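Uncharacterized protein (Pyrococcus horikoshii, PDB 2P8T) is of unknown function but may bind ATP and possibly has an aminoacyl-tRNA ligase activity, an assignment that remains tentative. Local coordinates at residues E86-S91 against A152-D157; M126-K131 against I135-D140; I165-E170 against K177-V182. All blocks are in the same frame, centred on the assembly; numbering follows the deposited sequence.

Interaction 1: residues E86-S91 against A152-D157; sequences EPIGVS and AKKIVD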
loop_
_atom_site.group_PDB
_atom_site.type_symbol
_atom_site.label_atom_id
_atom_site.label_comp_id
_atom_site.label_asym_id
_atom_site.label_seq_id
_atom_site.Cartn_x
_atom_site.Cartn_y
_atom_site.Cartn_z
ATOM N N GLU A 86 2.558 -7.961 -0.668
ATOM C CA GLU A 86 1.155 -7.838 -0.269
ATOM C C GLU A 86 1.060 -6.952 0.990
ATOM O O GLU A 86 1.711 -7.252 1.977
ATOM C CB GLU A 86 0.555 -9.217 0.046
ATOM C CG GLU A 86 0.385 -10.144 -1.168
ATOM C CD GLU A 86 -0.810 -9.780 -2.059
ATOM O OE1 GLU A 86 -1.588 -8.859 -1.703
ATOM O OE2 GLU A 86 -0.978 -10.456 -3.113
ATOM N N PRO A 87 0.244 -5.869 0.966
ATOM C CA PRO A 87 0.073 -5.068 2.200
ATOM C C PRO A 87 -0.462 -5.931 3.337
ATOM O O PRO A 87 -1.353 -6.756 3.117
ATOM C CB PRO A 87 -0.946 -3.997 1.791
ATOM C CG PRO A 87 -0.735 -3.855 0.293
ATOM C CD PRO A 87 -0.513 -5.291 -0.163
ATOM N N ILE A 88 0.099 -5.774 4.534
ATOM C CA ILE A 88 -0.322 -6.604 5.660
ATOM C C ILE A 88 -0.712 -5.760 6.865
ATOM O O ILE A 88 -0.083 -4.754 7.153
ATOM C CB ILE A 88 0.734 -7.696 6.003
ATOM C CG1 ILE A 88 0.225 -8.673 7.075
ATOM C CG2 ILE A 88 2.049 -7.084 6.393
ATOM C CD1 ILE A 88 -0.885 -9.560 6.618
ATOM N N GLY A 89 -1.784 -6.168 7.529
ATOM C CA GLY A 89 -2.287 -5.442 8.689
ATOM C C GLY A 89 -1.419 -5.711 9.894
ATOM O O GLY A 89 -1.115 -6.859 10.207
ATOM N N VAL A 90 -1.039 -4.643 10.586
ATOM C CA VAL A 90 -0.290 -4.738 11.826
ATOM C C VAL A 90 -0.957 -3.827 12.868
ATOM O O VAL A 90 -1.971 -3.181 12.592
ATOM C CB VAL A 90 1.223 -4.355 11.645
ATOM C CG1 VAL A 90 1.936 -5.313 10.691
ATOM C CG2 VAL A 90 1.379 -2.901 11.154
ATOM N N SER A 91 -0.387 -3.783 14.063
ATOM C CA SER A 91 -0.855 -2.864 15.095
ATOM C C SER A 91 0.353 -2.153 15.712
ATOM O O SER A 91 1.348 -2.791 16.064
ATOM C CB SER A 91 -1.666 -3.632 16.145
ATOM O OG SER A 91 -1.676 -2.947 17.382
ATOM N N ALA A 152 7.125 -6.771 13.502
ATOM C CA ALA A 152 8.220 -7.359 12.733
ATOM C C ALA A 152 7.909 -8.801 12.321
ATOM O O ALA A 152 8.167 -9.208 11.174
ATOM C CB ALA A 152 9.527 -7.284 13.515
ATOM N N LYS A 153 7.310 -9.550 13.241
ATOM C CA LYS A 153 7.031 -10.970 12.989
ATOM C C LYS A 153 6.023 -11.213 11.863
ATOM O O LYS A 153 6.050 -12.266 11.220
ATOM C CB LYS A 153 6.619 -11.686 14.288
ATOM C CG LYS A 153 7.824 -12.134 15.113
ATOM C CD LYS A 153 7.418 -12.827 16.406
ATOM C CE LYS A 153 7.468 -14.357 16.293
ATOM N NZ LYS A 153 8.863 -14.890 16.470
ATOM N N LYS A 154 5.147 -10.237 11.624
ATOM C CA LYS A 154 4.117 -10.321 10.592
ATOM C C LYS A 154 4.612 -9.959 9.196
ATOM O O LYS A 154 3.970 -10.294 8.197
ATOM C CB LYS A 154 2.929 -9.421 10.955
ATOM C CG LYS A 154 2.067 -9.969 12.085
ATOM C CD LYS A 154 0.642 -9.381 12.067
ATOM C CE LYS A 154 -0.167 -9.872 10.863
ATOM N NZ LYS A 154 -1.614 -9.486 10.923
ATOM N N ILE A 155 5.737 -9.259 9.133
ATOM C CA ILE A 155 6.249 -8.766 7.872
ATOM C C ILE A 155 7.071 -9.866 7.195
ATOM O O ILE A 155 7.967 -10.467 7.806
ATOM C CB ILE A 155 7.047 -7.458 8.053
ATOM C CG1 ILE A 155 6.121 -6.367 8.616
ATOM C CG2 ILE A 155 7.630 -6.978 6.710
ATOM C CD1 ILE A 155 6.845 -5.130 9.140
ATOM N N VAL A 156 6.729 -10.134 5.942
ATOM C CA VAL A 156 7.344 -11.204 5.160
ATOM C C VAL A 156 7.692 -10.667 3.774
ATOM O O VAL A 156 7.448 -9.488 3.482
ATOM C CB VAL A 156 6.387 -12.442 5.047
ATOM C CG1 VAL A 156 6.051 -12.998 6.427
ATOM C CG2 VAL A 156 5.073 -12.084 4.321
ATOM N N ASP A 157 8.253 -11.519 2.915
ATOM C CA ASP A 157 8.518 -11.141 1.520
ATOM C C ASP A 157 9.483 -9.945 1.386
ATOM O O ASP A 157 9.235 -9.015 0.609
ATOM C CB ASP A 157 7.194 -10.875 0.773
ATOM C CG ASP A 157 7.370 -10.794 -0.745
ATOM O OD1 ASP A 157 8.364 -11.355 -1.276
ATOM O OD2 ASP A 157 6.509 -10.176 -1.413
HETATM O O HOH W 1 3.896 -10.430 -0.774
#

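Interaction 2: residues M126-K131 against I135-D140; sequences MILTVK and IVFPED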
loop_
_atom_site.group_PDB
_atom_site.type_symbol
_atom_site.label_atom_id
_atom_site.label_comp_id
_atom_site.label_asym_id
_atom_site.label_seq_id
_atom_site.Cartn_x
_atom_site.Cartn_y
_atom_site.Cartn_z
ATOM N N MET A 126 6.995 4.558 10.044
ATOM C CA MET A 126 8.400 4.213 10.009
ATOM C C MET A 126 8.712 3.809 8.580
ATOM O O MET A 126 7.897 3.171 7.936
ATOM C CB MET A 126 8.683 3.003 10.931
ATOM C CG MET A 126 8.623 3.291 12.417
ATOM S SD MET A 126 8.674 1.705 13.369
ATOM C CE MET A 126 6.972 1.306 13.513
ATOM N N ILE A 127 9.857 4.209 8.060
ATOM C CA ILE A 127 10.327 3.667 6.777
ATOM C C ILE A 127 11.728 3.066 6.997
ATOM O O ILE A 127 12.719 3.782 7.218
ATOM C CB ILE A 127 10.326 4.687 5.595
ATOM C CG1 ILE A 127 8.931 5.289 5.359
ATOM C CG2 ILE A 127 10.668 3.959 4.282
ATOM C CD1 ILE A 127 8.492 6.380 6.355
ATOM N N LEU A 128 11.776 1.742 6.934
ATOM C CA LEU A 128 12.939 0.977 7.387
ATOM C C LEU A 128 13.659 0.422 6.168
ATOM O O LEU A 128 13.157 0.517 5.057
ATOM C CB LEU A 128 12.485 -0.166 8.298
ATOM C CG LEU A 128 11.704 0.200 9.576
ATOM C CD1 LEU A 128 10.277 -0.244 9.475
ATOM C CD2 LEU A 128 12.393 -0.423 10.786
ATOM N N THR A 129 14.822 -0.177 6.397
ATOM C CA THR A 129 15.540 -0.874 5.345
ATOM C C THR A 129 15.854 -2.298 5.841
ATOM O O THR A 129 15.507 -2.665 6.982
ATOM C CB THR A 129 16.784 -0.081 4.876
ATOM O OG1 THR A 129 17.327 -0.665 3.690
ATOM C CG2 THR A 129 17.864 0.006 5.957
ATOM N N VAL A 130 16.448 -3.112 4.967
ATOM C CA VAL A 130 16.778 -4.504 5.311
ATOM C C VAL A 130 18.279 -4.692 5.163
ATOM O O VAL A 130 18.833 -4.417 4.107
ATOM C CB VAL A 130 15.985 -5.532 4.444
ATOM C CG1 VAL A 130 16.294 -6.957 4.894
ATOM C CG2 VAL A 130 14.476 -5.291 4.564
ATOM N N LYS A 131 18.935 -5.103 6.248
ATOM C CA LYS A 131 20.374 -5.369 6.258
ATOM C C LYS A 131 20.638 -6.676 7.012
ATOM O O LYS A 131 20.111 -6.872 8.106
ATOM C CB LYS A 131 21.125 -4.208 6.929
ATOM C CG LYS A 131 22.643 -4.384 6.969
ATOM C CD LYS A 131 23.328 -3.360 7.855
ATOM C CE LYS A 131 24.779 -3.721 8.075
ATOM N NZ LYS A 131 25.586 -3.570 6.831
ATOM N N ILE A 135 15.002 -6.399 9.364
ATOM C CA ILE A 135 14.386 -5.077 9.162
ATOM C C ILE A 135 14.997 -4.152 10.207
ATOM O O ILE A 135 14.928 -4.424 11.419
ATOM C CB ILE A 135 12.822 -5.111 9.302
ATOM C CG1 ILE A 135 12.182 -6.055 8.268
ATOM C CG2 ILE A 135 12.224 -3.700 9.084
ATOM C CD1 ILE A 135 10.714 -6.389 8.544
ATOM N N VAL A 136 15.602 -3.069 9.743
ATOM C CA VAL A 136 16.367 -2.187 10.625
ATOM C C VAL A 136 16.031 -0.722 10.378
ATOM O O VAL A 136 15.555 -0.361 9.289
ATOM C CB VAL A 136 17.910 -2.376 10.472
ATOM C CG1 VAL A 136 18.334 -3.786 10.826
ATOM C CG2 VAL A 136 18.398 -2.002 9.073
ATOM N N PHE A 137 16.268 0.103 11.403
ATOM C CA PHE A 137 16.182 1.554 11.258
ATOM C C PHE A 137 17.354 2.062 10.438
ATOM O O PHE A 137 18.476 1.605 10.618
ATOM C CB PHE A 137 16.092 2.228 12.641
ATOM C CG PHE A 137 14.802 1.938 13.346
ATOM C CD1 PHE A 137 13.638 2.631 12.999
ATOM C CD2 PHE A 137 14.724 0.939 14.314
ATOM C CE1 PHE A 137 12.422 2.343 13.610
ATOM C CE2 PHE A 137 13.503 0.654 14.940
ATOM C CZ PHE A 137 12.353 1.380 14.585
ATOM N N PRO A 138 17.089 2.975 9.492
ATOM C CA PRO A 138 18.119 3.428 8.539
ATOM C C PRO A 138 19.320 4.227 9.089
ATOM O O PRO A 138 20.392 4.211 8.470
ATOM C CB PRO A 138 17.322 4.255 7.521
ATOM C CG PRO A 138 16.080 4.654 8.234
ATOM C CD PRO A 138 15.771 3.588 9.228
ATOM N N GLU A 139 19.165 4.922 10.211
ATOM C CA GLU A 139 20.272 5.737 10.732
ATOM C C GLU A 139 21.356 4.855 11.374
ATOM O O GLU A 139 22.544 4.946 11.031
ATOM C CB GLU A 139 19.751 6.767 11.743
ATOM C CG GLU A 139 20.766 7.846 12.135
ATOM C CD GLU A 139 20.202 8.853 13.117
ATOM O OE1 GLU A 139 19.777 8.451 14.227
ATOM O OE2 GLU A 139 20.185 10.054 12.780
ATOM N N ASP A 140 20.929 3.997 12.291
ATOM C CA ASP A 140 21.835 3.275 13.174
ATOM C C ASP A 140 21.781 1.779 12.944
ATOM O O ASP A 140 22.564 1.018 13.537
ATOM C CB ASP A 140 21.494 3.578 14.641
ATOM C CG ASP A 140 20.044 3.301 14.985
ATOM O OD1 ASP A 140 19.281 2.805 14.128
ATOM O OD2 ASP A 140 19.656 3.578 16.137
#

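Interaction 3: residues I165-E170 against K177-V182; sequences IITWAE and KSAIHV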
loop_
_atom_site.group_PDB
_atom_site.type_symbol
_atom_site.label_atom_id
_atom_site.label_comp_id
_atom_site.label_asym_id
_atom_site.label_seq_id
_atom_site.Cartn_x
_atom_site.Cartn_y
_atom_site.Cartn_z
ATOM N N ILE A 165 7.799 -0.013 4.555
ATOM C CA ILE A 165 6.945 1.108 4.978
ATOM C C ILE A 165 6.032 0.580 6.025
ATOM O O ILE A 165 5.369 -0.431 5.793
ATOM C CB ILE A 165 6.050 1.601 3.822
ATOM C CG1 ILE A 165 6.900 2.121 2.673
ATOM C CG2 ILE A 165 5.037 2.667 4.284
ATOM C CD1 ILE A 165 6.128 2.100 1.330
ATOM N N ILE A 166 5.968 1.253 7.174
ATOM C CA ILE A 166 4.954 0.902 8.183
ATOM C C ILE A 166 4.220 2.160 8.603
ATOM O O ILE A 166 4.827 3.059 9.168
ATOM C CB ILE A 166 5.566 0.245 9.443
ATOM C CG1 ILE A 166 6.406 -0.972 9.045
ATOM C CG2 ILE A 166 4.447 -0.167 10.458
ATOM C CD1 ILE A 166 7.286 -1.528 10.128
ATOM N N THR A 167 2.930 2.226 8.302
ATOM C CA THR A 167 2.107 3.361 8.763
ATOM C C THR A 167 1.088 2.889 9.790
ATOM O O THR A 167 0.710 1.696 9.816
ATOM C CB THR A 167 1.331 4.025 7.602
ATOM O OG1 THR A 167 0.416 3.077 7.037
ATOM C CG2 THR A 167 2.266 4.548 6.523
ATOM N N TRP A 168 0.601 3.820 10.610
ATOM C CA TRP A 168 -0.545 3.527 11.468
ATOM C C TRP A 168 -1.416 4.754 11.563
ATOM O O TRP A 168 -0.964 5.859 11.277
ATOM C CB TRP A 168 -0.126 3.018 12.859
ATOM C CG TRP A 168 0.709 3.960 13.650
ATOM C CD1 TRP A 168 0.284 4.801 14.664
ATOM C CD2 TRP A 168 2.125 4.155 13.534
ATOM N NE1 TRP A 168 1.362 5.506 15.171
ATOM C CE2 TRP A 168 2.498 5.130 14.493
ATOM C CE3 TRP A 168 3.120 3.592 12.713
ATOM C CZ2 TRP A 168 3.822 5.545 14.655
ATOM C CZ3 TRP A 168 4.436 4.016 12.861
ATOM C CH2 TRP A 168 4.773 4.989 13.828
ATOM N N ALA A 169 -2.678 4.553 11.917
ATOM C CA ALA A 169 -3.664 5.625 11.827
ATOM C C ALA A 169 -4.865 5.285 12.694
ATOM O O ALA A 169 -4.872 4.259 13.376
ATOM C CB ALA A 169 -4.087 5.822 10.366
ATOM N N GLU A 170 -5.878 6.143 12.664
ATOM C CA GLU A 170 -7.085 5.931 13.462
ATOM C C GLU A 170 -7.929 4.790 12.910
ATOM O O GLU A 170 -8.630 4.111 13.664
ATOM C CB GLU A 170 -7.916 7.218 13.549
ATOM C CG GLU A 170 -7.158 8.427 14.109
ATOM C CD GLU A 170 -7.038 8.461 15.627
ATOM O OE1 GLU A 170 -7.382 7.462 16.306
ATOM O OE2 GLU A 170 -6.596 9.512 16.152
ATOM N N LYS A 177 -4.210 3.752 2.968
ATOM C CA LYS A 177 -4.060 4.861 2.024
ATOM C C LYS A 177 -2.713 5.568 2.183
ATOM O O LYS A 177 -2.032 5.859 1.191
ATOM C CB LYS A 177 -5.232 5.854 2.193
ATOM C CG LYS A 177 -5.453 6.841 1.018
ATOM C CD LYS A 177 -6.889 7.426 1.042
ATOM C CE LYS A 177 -7.021 8.733 0.240
ATOM N NZ LYS A 177 -6.801 8.524 -1.247
ATOM N N SER A 178 -2.321 5.829 3.426
ATOM C CA SER A 178 -1.062 6.524 3.676
ATOM C C SER A 178 0.145 5.651 3.317
ATOM O O SER A 178 1.134 6.155 2.766
ATOM C CB SER A 178 -0.972 7.013 5.126
ATOM O OG SER A 178 -1.105 5.951 6.070
ATOM N N ALA A 179 0.069 4.354 3.617
ATOM C CA ALA A 179 1.168 3.434 3.228
ATOM C C ALA A 179 1.317 3.388 1.695
ATOM O O ALA A 179 2.435 3.442 1.166
ATOM C CB ALA A 179 0.923 2.030 3.808
ATOM N N ILE A 180 0.192 3.308 0.985
ATOM C CA ILE A 180 0.214 3.308 -0.478
ATOM C C ILE A 180 0.767 4.637 -1.003
ATOM O O ILE A 180 1.528 4.662 -1.957
ATOM C CB ILE A 180 -1.168 2.939 -1.081
ATOM C CG1 ILE A 180 -1.487 1.483 -0.742
ATOM C CG2 ILE A 180 -1.163 3.143 -2.629
ATOM C CD1 ILE A 180 -2.901 1.033 -1.069
ATOM N N HIS A 181 0.419 5.745 -0.347
ATOM C CA HIS A 181 0.993 7.032 -0.756
ATOM C C HIS A 181 2.537 7.002 -0.715
ATOM O O HIS A 181 3.191 7.437 -1.642
ATOM C CB HIS A 181 0.445 8.148 0.132
ATOM C CG HIS A 181 0.970 9.501 -0.224
ATOM N ND1 HIS A 181 0.792 10.060 -1.470
ATOM C CD2 HIS A 181 1.685 10.396 0.494
ATOM C CE1 HIS A 181 1.372 11.249 -1.504
ATOM N NE2 HIS A 181 1.913 11.479 -0.320
ATOM N N VAL A 182 3.105 6.478 0.373
ATOM C CA VAL A 182 4.570 6.357 0.510
ATOM C C VAL A 182 5.162 5.427 -0.554
ATOM O O VAL A 182 6.174 5.740 -1.201
ATOM C CB VAL A 182 4.983 5.907 1.954
ATOM C CG1 VAL A 182 6.507 5.779 2.066
ATOM C CG2 VAL A 182 4.426 6.890 3.029
#

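Interaction 1: residues E86-S91 against A152-D157
A water bridges Glu86 to Asp157, accepting from the backbone Glu86 N at 2.8 Å and donating to Asp157 OD2 at 2.7 Å. That carboxylate oxygen also forms a salt bridge with Lys103, so OD2 has two partners, the water and the lysine. The Glu86 side chain turns the other way and pairs with Arg77. After Pro87 the strand begins. Ile88 turns its CB toward segment 152-157, and its CG1 lies 4.0 Å from Lys154 CE, where the isoleucine passes slantwise across the far end of the lysine chain. At Gly89 the backbone itself is the target: Lys154 NZ donates to Gly89 O at 2.8 Å. The lysine chain bends at its third torsion (chi3 69°), which swings CE and NZ round to the carbonyl. The ammonium comes in at a C=O...N angle of 155°, tilted 21° from the carbonyl plane. One residue on, Val90 sets CG1 4.2 Å from Lys154 CB, near the base of the same side chain. Ile88 and Val90 use their backbones to pair with Ala99 and Gly97 of the next strand, while the Gly89 carbonyl between them takes the lysine. This is a surface contact at one of the two outermost strands of a five-stranded antiparallel sheet, with a lysine from helix 149-154 bonding to an edge-strand carbonyl.

Interaction 2: residues M126-K131 against I135-D140
Leu128 lays its CD2 methyl over one face of the Phe137 ring, 4.0 Å from the centroid and 12° off the normal, a CH-pi contact almost over the ring centre. Met126 reaches the same ring differently: its SD lies at the edge, 4.9 Å from the centroid and 74° off the normal, in a Met-aromatic contact. Arg142 adds a cation-pi partner to this ring. Leu128 also meets Ile135, whose CG2 lies 3.6 Å from Leu128 CB and close to CD2 as well, the two side chains crossing at about a right angle. Cutting Leu128 back to an alanine removes the methyl over the ring, and Phe137 would probably be freer to shift while Ile135 CG2 loses part of its packing. Met126, Leu128 and Ile135 lie on the strands of a beta hairpin, 124-131 and 134-136, the latter one of the sheet's two outermost strands within the chain, with Phe137 just past it. Thr129 and Val136 form the hairpin's hydrogen-bonded pair: Thr129 N donates to Val136 O at 3.0 Å, and Val136 N to Thr129 O at 2.8 Å. Val130 and Ile135 make the adjoining non-hydrogen-bonded pair. Thr129 holds OG1 opposite its backbone N (chi1 -170°), where the hydroxyl bonds to Asp162 O, and CG2 meets Val136 CG2 at 3.7 Å. Pro138 sets its CG 3.6 Å from Ile127 O, a carbonyl also hydrogen-bonded by Ser110.

Interaction 3: residues I165-E170 against K177-V182
Ser178 OG, 3.4 Å from Thr167 OG1 across the contact, is gripped by two carbonyls of its own helix, Lys174 O and Ala175 O. Thr167 OG1 bonds to Ala175 O as well, so that one carbonyl takes both hydroxyls and ties the strand to the helix turn just before Ser178. All this happens in a buried place, where the backbone oxygens satisfy the two polar side chains. With chi1 at 63°, Thr167 OG1 sits between the backbone N and the carbonyl carbon, and CG2 rests on the helix backbone, 3.6 Å from Ala179 CA. OG1 also lies 3.4 Å from Ala179 CB. The small side chain of Ala179 probably allows this close approach, with Thr167 CA and Ala179 CA 5.6 Å apart.

The setting is a helix packed on the face of an antiparallel beta-sheet: a short connection leads from strand 163-168 to helix 172-187, which folds back over it, the axes of strand 165-168 and helix 177-182 being 7.8 Å apart at an angle of 150°. Ala179 also touches Ile98 and Ile100 of the neighbouring strand. On the far side of the helix, Ile180 packs against Leu21, Ala22 and Phe25 of helix 17-26, and Lys177 forms a salt bridge with Asp19, so the helix lies between the sheet and the N-terminal domain, whose family belongs to the helix-turn-helix clan.

One turn on in the helix, Val182 meets Ile165, two residues back along the strand; their side chains lie alongside one another, running opposite ways. Ile165 CG1 touches Val182 CG1 at 3.7 Å, and Ile165 CD1 continues over the helix to within 3.9 Å of Ala179 O. Its other branch, CG2, faces Ala179 CB at 4.2 Å.

All three contacts reach the same five-stranded sheet, their centres 13 to 16 Å apart. Interaction 2 is nested along the chain inside the loop closed by interaction 1, and interaction 3 follows both. Ile155 joins the first to the others: its CG2 packs 3.6 Å from Ile135 CD1 and its CD1 3.8 Å from Ile166 CD1, on the sheet face opposite the one where Ile165 and Thr167 meet their helix. Interactions 2 and 3 share neighbouring strands, with a probable hydrogen bond from Met126 N to Ile166 O at 2.8 Å. On the helix side, Ile127 CG1 lies 4.1 Å from Val182 CG1.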